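PDB 2QK2: LP04448p from Drosophila melanogaster, which probably binds tubulin through TOG domains and so takes part in microtubule plus-end tracking and growth. Local coordinates for residues P147-K150 with S151-L155. Sequence-based numbering, arbitrary orientation.
Sequences PSVK and SETAL
Val149 and Thr153 meet one turn apart at the N-terminal end of helix 147-161, one of the paired helices of the HEAT-repeat TOG domain, and illustrate how a helical threonine can return its hydroxyl to the backbone. Followed outward, Thr153 begins with CB, which points back toward the preceding turn and lies 3.2 Å from Val149 O. Its OG1, set beside the backbone N and opposite the carbonyl carbon (chi1 -62°), then donates to Val149 O at 2.7 Å. The hydroxyl stands 43° out of the carbonyl plane, off the lone pairs. From the other face Thr153 N reaches the same Val149 O at 2.8 Å, through a noticeably bent N-H. Two donors therefore grip one acceptor, and the hydroxyl has a further hydrogen-bond partner in Ser141 OG of the preceding helix. The Thr153 side chain also packs on Leu142. A valine at Thr153 would probably leave Val149 O with its amide donor alone and deprive Ser141 OG of a buried mate.

The neighbouring rungs are ordinary i to i+4 bonds: Ser151 N to Pro147 O, Glu152 N to Ser148 O and Ala154 N to Lys150 O. Glu152 lays its CG 3.4 Å from Ser148 O, and its carboxylate forms a salt bridge with Arg119 of helix 112-126. Ser151 OG instead bonds Ser195 OG on helix 190-207, tying this turn to a later helix. Val149 CG1, anti to its own backbone N, lies 3.7 Å from Thr153 OG1, the two side chains passing at a slant.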
# COMPACT_ATOMS: atom_id res chain seq x y z
N PRO A 147 17.28 1.73 2.19
CA PRO A 147 16.86 0.78 3.23
C PRO A 147 15.41 0.96 3.67
O PRO A 147 14.69 -0.01 3.90
CB PRO A 147 17.84 1.05 4.37
CG PRO A 147 19.06 1.55 3.66
CD PRO A 147 18.48 2.47 2.62
N SER A 148 14.98 2.22 3.80
CA SER A 148 13.62 2.51 4.22
C SER A 148 12.59 1.95 3.24
O SER A 148 11.55 1.44 3.65
CB SER A 148 13.43 4.02 4.38
OG SER A 148 14.13 4.49 5.51
N VAL A 149 12.89 2.07 1.95
CA VAL A 149 11.98 1.56 0.93
C VAL A 149 11.93 0.04 0.99
O VAL A 149 10.85 -0.55 0.95
CB VAL A 149 12.43 2.01 -0.49
CG1 VAL A 149 11.60 1.28 -1.56
CG2 VAL A 149 12.27 3.52 -0.62
N LYS A 150 13.09 -0.60 1.10
CA LYS A 150 13.14 -2.06 1.17
C LYS A 150 12.31 -2.56 2.34
O LYS A 150 11.52 -3.50 2.20
CB LYS A 150 14.57 -2.57 1.37
CG LYS A 150 15.54 -2.33 0.22
CD LYS A 150 16.72 -3.28 0.37
CE LYS A 150 17.86 -2.95 -0.56
NZ LYS A 150 18.62 -1.78 -0.02
N SER A 151 12.49 -1.95 3.50
CA SER A 151 11.77 -2.35 4.69
C SER A 151 10.26 -2.18 4.55
O SER A 151 9.50 -3.11 4.80
CB SER A 151 12.25 -1.54 5.90
OG SER A 151 11.48 -1.86 7.05
N GLU A 152 9.83 -0.98 4.15
CA GLU A 152 8.40 -0.71 4.00
C GLU A 152 7.78 -1.56 2.89
O GLU A 152 6.60 -1.90 2.95
CB GLU A 152 8.15 0.77 3.73
CG GLU A 152 8.41 1.70 4.93
CD GLU A 152 7.49 1.42 6.12
OE1 GLU A 152 6.29 1.13 5.90
OE2 GLU A 152 7.96 1.52 7.27
N THR A 153 8.58 -1.92 1.89
CA THR A 153 8.06 -2.76 0.82
C THR A 153 7.80 -4.15 1.40
O THR A 153 6.76 -4.75 1.14
CB THR A 153 9.06 -2.88 -0.36
OG1 THR A 153 9.28 -1.58 -0.93
CG2 THR A 153 8.51 -3.80 -1.44
N ALA A 154 8.73 -4.65 2.20
CA ALA A 154 8.57 -5.97 2.82
C ALA A 154 7.39 -5.97 3.77
O ALA A 154 6.64 -6.94 3.84
CB ALA A 154 9.85 -6.37 3.56
N LEU A 155 7.22 -4.88 4.52
CA LEU A 155 6.11 -4.78 5.47
C LEU A 155 4.79 -4.69 4.70
O LEU A 155 3.75 -5.21 5.15
CB LEU A 155 6.29 -3.56 6.37
CG LEU A 155 7.45 -3.67 7.37
CD1 LEU A 155 7.59 -2.35 8.13
CD2 LEU A 155 7.20 -4.82 8.35